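Long-range contacts in D-xylonate dehydratase (Caulobacter crescentus, PDB 5OYN), which catalyses the dehydration of D-xylonate to 2-dehydro-3-deoxy-D-arabinonate in D-xylose degradation, using a [2Fe-2S] cluster and magnesium: residues R181-G189 / Q477-M488; L490-Q498 / S504-A515. All coordinates share one frame; numbering follows the deposited sequence.

Contact 1 of 2, residues R181-G189 / Q477-M488; sequences RSRRKLAAG and QPPDHLLKKGIM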
loop_
_atom_site.group_PDB
_atom_site.type_symbol
_atom_site.label_atom_id
_atom_site.label_comp_id
_atom_site.label_asym_id
_atom_site.label_seq_id
_atom_site.Cartn_x
_atom_site.Cartn_y
_atom_site.Cartn_z
ATOM N N ARG A 181 4.510 -25.198 28.145
ATOM C CA ARG A 181 5.101 -26.537 28.087
ATOM C C ARG A 181 6.619 -26.472 28.017
ATOM O O ARG A 181 7.301 -27.365 28.519
ATOM C CB ARG A 181 4.574 -27.339 26.891
ATOM C CG ARG A 181 3.067 -27.358 26.767
ATOM C CD ARG A 181 2.508 -28.559 26.009
ATOM N NE ARG A 181 1.140 -28.823 26.479
ATOM C CZ ARG A 181 0.067 -28.954 25.695
ATOM N NH1 ARG A 181 0.183 -28.871 24.366
ATOM N NH2 ARG A 181 -1.131 -29.175 26.245
ATOM N N SER A 182 7.170 -25.438 27.399
ATOM C CA SER A 182 8.615 -25.375 27.284
ATOM C C SER A 182 9.262 -24.865 28.555
ATOM O O SER A 182 10.441 -25.157 28.783
ATOM C CB SER A 182 9.026 -24.506 26.089
ATOM O OG SER A 182 8.916 -25.260 24.890
ATOM N N ARG A 183 8.523 -24.102 29.372
ATOM C CA ARG A 183 9.019 -23.730 30.694
ATOM C C ARG A 183 9.253 -24.966 31.558
ATOM O O ARG A 183 10.185 -24.995 32.371
ATOM C CB ARG A 183 8.041 -22.765 31.375
ATOM C CG ARG A 183 8.158 -21.315 30.912
ATOM C CD ARG A 183 7.954 -20.316 32.047
ATOM N NE ARG A 183 6.616 -19.721 32.052
ATOM C CZ ARG A 183 6.326 -18.467 32.420
ATOM N NH1 ARG A 183 7.270 -17.629 32.826
ATOM N NH2 ARG A 183 5.072 -18.043 32.391
ATOM N N ARG A 184 8.443 -26.009 31.368
ATOM C CA ARG A 184 8.568 -27.219 32.166
ATOM C C ARG A 184 9.722 -28.090 31.694
ATOM O O ARG A 184 10.448 -28.662 32.514
ATOM C CB ARG A 184 7.252 -27.997 32.127
ATOM C CG ARG A 184 6.096 -27.202 32.710
ATOM C CD ARG A 184 4.850 -28.042 32.819
ATOM N NE ARG A 184 3.653 -27.291 32.459
ATOM C CZ ARG A 184 2.796 -27.675 31.517
ATOM N NH1 ARG A 184 3.013 -28.806 30.843
ATOM N NH2 ARG A 184 1.725 -26.933 31.252
ATOM N N LYS A 185 9.909 -28.199 30.380
ATOM C CA LYS A 185 10.977 -29.044 29.862
ATOM C C LYS A 185 12.347 -28.402 30.043
ATOM O O LYS A 185 13.342 -29.108 30.219
ATOM C CB LYS A 185 10.700 -29.364 28.398
ATOM C CG LYS A 185 9.259 -29.785 28.151
ATOM C CD LYS A 185 9.162 -30.799 27.027
ATOM C CE LYS A 185 8.152 -30.356 25.973
ATOM N NZ LYS A 185 6.899 -31.160 26.019
ATOM N N LEU A 186 12.419 -27.073 30.025
ATOM C CA LEU A 186 13.685 -26.407 30.304
ATOM C C LEU A 186 14.084 -26.560 31.762
ATOM O O LEU A 186 15.278 -26.672 32.071
ATOM C CB LEU A 186 13.599 -24.929 29.942
ATOM C CG LEU A 186 14.883 -24.127 30.128
ATOM C CD1 LEU A 186 15.841 -24.376 28.966
ATOM C CD2 LEU A 186 14.576 -22.641 30.266
ATOM N N ALA A 187 13.107 -26.555 32.673
ATOM C CA ALA A 187 13.404 -26.808 34.079
ATOM C C ALA A 187 13.817 -28.259 34.289
ATOM O O ALA A 187 14.822 -28.539 34.952
ATOM C CB ALA A 187 12.196 -26.455 34.946
ATOM N N ALA A 188 13.062 -29.195 33.711
ATOM C CA ALA A 188 13.356 -30.625 33.767
ATOM C C ALA A 188 14.601 -31.010 32.964
ATOM O O ALA A 188 14.876 -32.227 32.854
ATOM C CB ALA A 188 12.145 -31.426 33.281
ATOM N N GLY A 189 15.310 -30.016 32.421
ATOM C CA GLY A 189 16.552 -30.255 31.706
ATOM C C GLY A 189 16.406 -31.108 30.467
ATOM O O GLY A 189 17.336 -31.843 30.117
ATOM N N GLN A 477 4.226 -22.877 37.791
ATOM C CA GLN A 477 4.599 -24.278 37.624
ATOM C C GLN A 477 5.283 -24.827 38.883
ATOM O O GLN A 477 5.848 -24.062 39.675
ATOM C CB GLN A 477 5.521 -24.463 36.410
ATOM C CG GLN A 477 6.923 -23.884 36.546
ATOM C CD GLN A 477 7.836 -24.338 35.412
ATOM O OE1 GLN A 477 7.384 -24.542 34.279
ATOM N NE2 GLN A 477 9.123 -24.504 35.709
ATOM N N PRO A 478 5.239 -26.146 39.095
ATOM C CA PRO A 478 5.909 -26.748 40.253
ATOM C C PRO A 478 7.384 -26.398 40.287
ATOM O O PRO A 478 7.973 -26.044 39.254
ATOM C CB PRO A 478 5.711 -28.254 40.026
ATOM C CG PRO A 478 4.503 -28.361 39.188
ATOM C CD PRO A 478 4.487 -27.147 38.317
ATOM N N PRO A 479 8.017 -26.481 41.458
ATOM C CA PRO A 479 9.478 -26.338 41.524
ATOM C C PRO A 479 10.171 -27.452 40.755
ATOM O O PRO A 479 9.569 -28.471 40.406
ATOM C CB PRO A 479 9.785 -26.421 43.025
ATOM C CG PRO A 479 8.475 -26.127 43.707
ATOM C CD PRO A 479 7.405 -26.628 42.789
ATOM N N ASP A 480 11.460 -27.239 40.481
ATOM C CA ASP A 480 12.167 -28.132 39.570
ATOM C C ASP A 480 12.208 -29.552 40.115
ATOM O O ASP A 480 11.965 -30.517 39.377
ATOM C CB ASP A 480 13.584 -27.621 39.311
ATOM C CG ASP A 480 13.613 -26.220 38.712
ATOM O OD1 ASP A 480 12.533 -25.634 38.467
ATOM O OD2 ASP A 480 14.732 -25.701 38.492
ATOM N N HIS A 481 12.493 -29.699 41.416
ATOM C CA HIS A 481 12.643 -31.037 41.980
ATOM C C HIS A 481 11.377 -31.865 41.798
ATOM O O HIS A 481 11.459 -33.072 41.548
ATOM C CB HIS A 481 13.067 -30.953 43.455
ATOM C CG HIS A 481 11.955 -30.644 44.414
ATOM N ND1 HIS A 481 11.829 -29.420 45.036
ATOM C CD2 HIS A 481 10.946 -31.414 44.892
ATOM C CE1 HIS A 481 10.773 -29.439 45.834
ATOM N NE2 HIS A 481 10.218 -30.636 45.761
ATOM N N LEU A 482 10.204 -31.225 41.862
ATOM C CA LEU A 482 8.948 -31.930 41.609
ATOM C C LEU A 482 8.751 -32.216 40.124
ATOM O O LEU A 482 8.283 -33.303 39.753
ATOM C CB LEU A 482 7.770 -31.121 42.157
ATOM C CG LEU A 482 7.539 -31.261 43.663
ATOM C CD1 LEU A 482 7.178 -29.928 44.290
ATOM C CD2 LEU A 482 6.470 -32.297 43.935
ATOM N N LEU A 483 9.088 -31.249 39.259
ATOM C CA LEU A 483 9.011 -31.486 37.821
ATOM C C LEU A 483 9.837 -32.700 37.431
ATOM O O LEU A 483 9.374 -33.552 36.664
ATOM C CB LEU A 483 9.477 -30.248 37.048
ATOM C CG LEU A 483 8.419 -29.154 36.856
ATOM C CD1 LEU A 483 9.021 -27.825 36.425
ATOM C CD2 LEU A 483 7.328 -29.618 35.897
ATOM N N LYS A 484 11.053 -32.808 37.974
ATOM C CA LYS A 484 11.916 -33.937 37.652
ATOM C C LYS A 484 11.344 -35.262 38.148
ATOM O O LYS A 484 11.690 -36.312 37.594
ATOM C CB LYS A 484 13.322 -33.700 38.211
ATOM C CG LYS A 484 14.099 -32.634 37.422
ATOM C CD LYS A 484 15.444 -32.276 38.048
ATOM C CE LYS A 484 16.209 -31.284 37.163
ATOM N NZ LYS A 484 17.382 -30.641 37.841
ATOM N N LYS A 485 10.458 -35.235 39.146
ATOM C CA LYS A 485 9.762 -36.434 39.594
ATOM C C LYS A 485 8.518 -36.743 38.769
ATOM O O LYS A 485 7.821 -37.717 39.074
ATOM C CB LYS A 485 9.366 -36.311 41.068
ATOM C CG LYS A 485 10.501 -35.999 42.026
ATOM C CD LYS A 485 9.932 -35.576 43.384
ATOM C CE LYS A 485 10.999 -35.473 44.482
ATOM N NZ LYS A 485 10.492 -34.763 45.706
ATOM N N GLY A 486 8.217 -35.944 37.745
ATOM C CA GLY A 486 7.057 -36.173 36.902
ATOM C C GLY A 486 5.769 -35.527 37.367
ATOM O O GLY A 486 4.705 -35.828 36.810
ATOM N N ILE A 487 5.822 -34.651 38.368
ATOM C CA ILE A 487 4.633 -33.978 38.873
ATOM C C ILE A 487 4.491 -32.685 38.083
ATOM O O ILE A 487 5.187 -31.704 38.338
ATOM C CB ILE A 487 4.723 -33.731 40.377
ATOM C CG1 ILE A 487 4.600 -35.074 41.100
ATOM C CG2 ILE A 487 3.641 -32.739 40.833
ATOM C CD1 ILE A 487 4.586 -34.969 42.588
ATOM N N MET A 488 3.575 -32.686 37.117
ATOM C CA MET A 488 3.595 -31.641 36.099
ATOM C C MET A 488 2.867 -30.379 36.537
ATOM O O MET A 488 3.196 -29.288 36.065
ATOM C CB MET A 488 3.003 -32.175 34.793
ATOM C CG MET A 488 3.852 -33.259 34.138
ATOM S SD MET A 488 5.620 -32.885 34.235
ATOM C CE MET A 488 5.728 -31.522 33.073
#

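Contact 2 of 2, residues L490-Q498 / S504-A515; sequences LPTLGDGRQ and SPSILNASPESA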
loop_
_atom_site.group_PDB
_atom_site.type_symbol
_atom_site.label_atom_id
_atom_site.label_comp_id
_atom_site.label_asym_id
_atom_site.label_seq_id
_atom_site.Cartn_x
_atom_site.Cartn_y
_atom_site.Cartn_z
ATOM N N LEU A 490 0.820 -28.397 40.099
ATOM C CA LEU A 490 0.190 -28.280 41.396
ATOM C C LEU A 490 -0.984 -27.320 41.311
ATOM O O LEU A 490 -1.095 -26.546 40.354
ATOM C CB LEU A 490 1.185 -27.804 42.465
ATOM C CG LEU A 490 2.463 -28.639 42.551
ATOM C CD1 LEU A 490 3.564 -27.848 43.240
ATOM C CD2 LEU A 490 2.223 -30.004 43.228
ATOM N N PRO A 491 -1.912 -27.379 42.266
ATOM C CA PRO A 491 -3.034 -26.441 42.247
ATOM C C PRO A 491 -2.537 -25.009 42.347
ATOM O O PRO A 491 -1.489 -24.727 42.935
ATOM C CB PRO A 491 -3.871 -26.845 43.466
ATOM C CG PRO A 491 -3.060 -27.853 44.207
ATOM C CD PRO A 491 -2.135 -28.472 43.224
ATOM N N THR A 492 -3.292 -24.105 41.731
ATOM C CA THR A 492 -2.850 -22.734 41.535
ATOM C C THR A 492 -4.010 -21.808 41.838
ATOM O O THR A 492 -5.170 -22.134 41.559
ATOM C CB THR A 492 -2.336 -22.496 40.100
ATOM O OG1 THR A 492 -3.133 -23.243 39.167
ATOM C CG2 THR A 492 -0.876 -22.922 39.966
ATOM N N LEU A 493 -3.689 -20.659 42.434
ATOM C CA LEU A 493 -4.707 -19.687 42.798
ATOM C C LEU A 493 -4.060 -18.315 42.905
ATOM O O LEU A 493 -2.922 -18.202 43.369
ATOM C CB LEU A 493 -5.383 -20.078 44.118
ATOM C CG LEU A 493 -6.236 -19.015 44.812
ATOM C CD1 LEU A 493 -7.455 -19.677 45.376
ATOM C CD2 LEU A 493 -5.451 -18.342 45.925
ATOM N N GLY A 494 -4.785 -17.282 42.477
ATOM C CA GLY A 494 -4.275 -15.924 42.575
ATOM C C GLY A 494 -5.340 -14.910 42.216
ATOM O O GLY A 494 -6.408 -15.257 41.699
ATOM N N ASP A 495 -5.032 -13.641 42.503
ATOM C CA ASP A 495 -5.934 -12.535 42.195
ATOM C C ASP A 495 -5.637 -11.899 40.838
ATOM O O ASP A 495 -6.239 -10.869 40.499
ATOM C CB ASP A 495 -5.894 -11.467 43.306
ATOM C CG ASP A 495 -4.523 -10.803 43.456
ATOM O OD1 ASP A 495 -3.533 -11.334 42.905
ATOM O OD2 ASP A 495 -4.433 -9.744 44.127
ATOM N N GLY A 496 -4.724 -12.486 40.066
ATOM C CA GLY A 496 -4.495 -12.118 38.692
ATOM C C GLY A 496 -5.148 -13.088 37.727
ATOM O O GLY A 496 -6.093 -13.810 38.069
ATOM N N ARG A 497 -4.628 -13.101 36.496
ATOM C CA ARG A 497 -5.162 -13.886 35.381
ATOM C C ARG A 497 -4.102 -14.874 34.897
ATOM O O ARG A 497 -3.017 -14.986 35.468
ATOM C CB ARG A 497 -5.631 -12.964 34.245
ATOM C CG ARG A 497 -6.278 -11.652 34.726
ATOM C CD ARG A 497 -6.958 -10.860 33.620
ATOM N NE ARG A 497 -6.320 -11.109 32.334
ATOM C CZ ARG A 497 -5.276 -10.430 31.869
ATOM N NH1 ARG A 497 -4.765 -9.440 32.578
ATOM N NH2 ARG A 497 -4.750 -10.741 30.695
ATOM N N GLN A 498 -4.435 -15.616 33.845
ATOM C CA GLN A 498 -3.462 -16.436 33.140
ATOM C C GLN A 498 -3.811 -16.396 31.666
ATOM O O GLN A 498 -4.946 -16.082 31.297
ATOM C CB GLN A 498 -3.454 -17.881 33.635
ATOM C CG GLN A 498 -4.612 -18.696 33.108
ATOM C CD GLN A 498 -4.665 -20.073 33.720
ATOM O OE1 GLN A 498 -3.835 -20.429 34.566
ATOM N NE2 GLN A 498 -5.634 -20.871 33.283
ATOM N N SER A 504 -3.346 -24.872 32.760
ATOM C CA SER A 504 -3.321 -24.972 34.212
ATOM C C SER A 504 -4.739 -24.831 34.740
ATOM O O SER A 504 -5.386 -23.813 34.446
ATOM C CB SER A 504 -2.434 -23.885 34.814
ATOM O OG SER A 504 -1.082 -24.077 34.471
ATOM N N PRO A 505 -5.268 -25.797 35.519
ATOM C CA PRO A 505 -6.622 -25.648 36.091
ATOM C C PRO A 505 -6.638 -24.674 37.263
ATOM O O PRO A 505 -6.901 -25.037 38.400
ATOM C CB PRO A 505 -6.960 -27.083 36.516
ATOM C CG PRO A 505 -5.638 -27.684 36.865
ATOM C CD PRO A 505 -4.605 -27.036 35.966
ATOM N N SER A 506 -6.338 -23.415 36.982
ATOM C CA SER A 506 -6.109 -22.458 38.047
ATOM C C SER A 506 -7.422 -21.892 38.564
ATOM O O SER A 506 -8.454 -21.925 37.891
ATOM C CB SER A 506 -5.223 -21.307 37.566
ATOM O OG SER A 506 -3.958 -21.763 37.127
ATOM N N ILE A 507 -7.360 -21.350 39.777
ATOM C CA ILE A 507 -8.427 -20.535 40.344
ATOM C C ILE A 507 -8.036 -19.075 40.144
ATOM O O ILE A 507 -7.020 -18.611 40.679
ATOM C CB ILE A 507 -8.661 -20.871 41.825
ATOM C CG1 ILE A 507 -9.304 -22.246 41.942
ATOM C CG2 ILE A 507 -9.582 -19.838 42.477
ATOM C CD1 ILE A 507 -8.645 -23.126 42.964
ATOM N N LEU A 508 -8.847 -18.346 39.380
ATOM C CA LEU A 508 -8.407 -17.112 38.749
ATOM C C LEU A 508 -9.370 -15.978 39.028
ATOM O O LEU A 508 -10.530 -16.195 39.384
ATOM C CB LEU A 508 -8.303 -17.260 37.226
ATOM C CG LEU A 508 -7.263 -18.252 36.761
ATOM C CD1 LEU A 508 -7.908 -19.216 35.807
ATOM C CD2 LEU A 508 -6.150 -17.489 36.103
ATOM N N ASN A 509 -8.866 -14.761 38.795
ATOM C CA ASN A 509 -9.660 -13.530 38.801
ATOM C C ASN A 509 -10.269 -13.258 40.173
ATOM O O ASN A 509 -11.372 -12.707 40.273
ATOM C CB ASN A 509 -10.759 -13.565 37.728
ATOM C CG ASN A 509 -10.225 -13.895 36.340
ATOM O OD1 ASN A 509 -9.023 -13.787 36.073
ATOM N ND2 ASN A 509 -11.123 -14.295 35.445
ATOM N N ALA A 510 -9.556 -13.643 41.233
ATOM C CA ALA A 510 -10.117 -13.593 42.578
ATOM C C ALA A 510 -10.423 -12.155 42.963
ATOM O O ALA A 510 -9.529 -11.305 42.985
ATOM C CB ALA A 510 -9.152 -14.222 43.582
ATOM N N SER A 511 -11.696 -11.885 43.243
ATOM C CA SER A 511 -12.165 -10.570 43.638
ATOM C C SER A 511 -12.827 -10.637 45.012
ATOM O O SER A 511 -13.546 -11.600 45.306
ATOM C CB SER A 511 -13.156 -10.007 42.606
ATOM O OG SER A 511 -12.735 -10.308 41.293
ATOM N N PRO A 512 -12.585 -9.644 45.887
ATOM C CA PRO A 512 -11.689 -8.525 45.578
ATOM C C PRO A 512 -10.227 -8.911 45.765
ATOM O O PRO A 512 -9.912 -9.772 46.595
ATOM C CB PRO A 512 -12.109 -7.438 46.580
ATOM C CG PRO A 512 -12.947 -8.157 47.649
ATOM C CD PRO A 512 -13.081 -9.597 47.276
ATOM N N GLU A 513 -9.350 -8.289 44.983
ATOM C CA GLU A 513 -7.945 -8.657 44.989
ATOM C C GLU A 513 -7.303 -8.307 46.327
ATOM O O GLU A 513 -7.828 -7.517 47.114
ATOM C CB GLU A 513 -7.198 -7.944 43.863
ATOM C CG GLU A 513 -7.188 -6.450 44.042
ATOM C CD GLU A 513 -6.522 -5.717 42.910
ATOM O OE1 GLU A 513 -5.278 -5.820 42.802
ATOM O OE2 GLU A 513 -7.244 -5.026 42.150
ATOM N N SER A 514 -6.131 -8.901 46.559
ATOM C CA SER A 514 -5.345 -8.600 47.750
ATOM C C SER A 514 -5.200 -7.095 47.968
ATOM O O SER A 514 -5.518 -6.580 49.041
ATOM C CB SER A 514 -3.974 -9.271 47.634
ATOM O OG SER A 514 -2.985 -8.579 48.375
ATOM N N ALA A 515 -4.758 -6.368 46.943
ATOM C CA ALA A 515 -4.325 -4.988 47.130
ATOM C C ALA A 515 -5.437 -4.036 47.564
ATOM O O ALA A 515 -5.136 -2.876 47.882
ATOM C CB ALA A 515 -3.685 -4.462 45.846
#

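Contact 1 of 2, residues R181-G189 / Q477-M488
The amide oxygen OE1 of Q477 rests against helix 177-187 without a hydrogen bond to it. It lies 3.3 Å from R184 CG. It also approaches R184 N, but the angle is poor for a bond. The Q477 chain runs extended from CG (chi2 169°), which carries its amide up to the helix, where NE2 comes 3.7 Å from A187 CB.

No hydrogen bond joins the two segments, so packing holds the contact. A187 points its methyl at helix 480-484, and CB meets L483 CD1 at 3.8 Å. D480 OD1 flanks the same methyl. R184 lends its aliphatic part: CD touches M488 CE at 3.6 Å, and CB lies near L483 CD2. M488 is bent at chi2 and chi3, and this brings its methyl back to the arginine. The R184 guanidinium reaches beyond the contact, where NH2 forms a salt bridge with D503. At the edge, K484 lays CE 3.8 Å from A187 O. Both helices end in Schellman motifs, at G189 and G486.

The R183 guanidinium forms salt bridges to D31 and to the C-terminal carboxylate of H600, both of the second subunit. The contact joins the N-terminal and C-terminal family regions near a subunit interface. The axes of 181-187 and 480-484 cross at -92°, with a closest approach of 9.7 Å. Helix 193-202 packs on the first helix through F196, which touches S182, R183 and L186.

Contact 2 of 2, residues L490-Q498 / S504-A515
S506 OG joins two side chains of 490-498. It accepts a hydrogen bond from T492 OG1 at 2.7 Å and donates one to Q498 OE1 at 2.9 Å. Q498 uses both ends of its amide, since NE2 donates to S504 O at 3.2 Å. That bond lies in the carbonyl plane of S504, and the pair should fix the amide's rotation. The Q498 chain runs extended beyond CG (chi2 -174°), which carries the amide to both serines. L508 CD2 packs across the aliphatic part of Q498, 3.6 Å from CG.

The backbones meet in a single parallel bridge between L493 and I507. I507 N donates to T492 O at 2.9 Å, and I507 O accepts from G494 N. Beside the bridge, L493 CD1 touches I507 CG2. Farther on, N509 N donates to G496 O at 3.0 Å, and its side-chain ND2 donates to Q290.

D495 is held by backbone N-H groups. D495 OD2 takes S514 N at 3.1 Å, on its anti side and somewhat out of the carboxylate plane, and also G461 N. OD1 takes A462 N. The nearby E513 carboxylate is bonded by I465 N, G466 N and Q575, which may ease the nearness of like charges. R497 NE donates to N288. Its side chain lies beside the magnesium ligands E101 and E472.

Strand 492-494 edges the mixed sheet, where P491 and L493 bond to strand 455-460. Strand 507-511 edges the antiparallel sheet, next to strand 401-404. The bridge joins these two sheets, and helix 411-417 covers P491 and P505.

How the contacts relate
Contact 1 is at the surface, while contact 2 is buried and nearer the centre of the chain. They share no helix or strand, but helix 480-484 leads along the chain to strand 492-494. They also touch, as P478 CG packs 3.8 Å from L490 N. Contact 1 pairs segments 288 residues apart and brings the two family regions together. Contact 2 joins close neighbours in sequence, all within the C-terminal region. Their chemistry follows their place. At the surface, packing holds the helices and the arginine charges find partners elsewhere. In the interior, backbone and side-chain hydrogen bonds link the segments, beside the magnesium site.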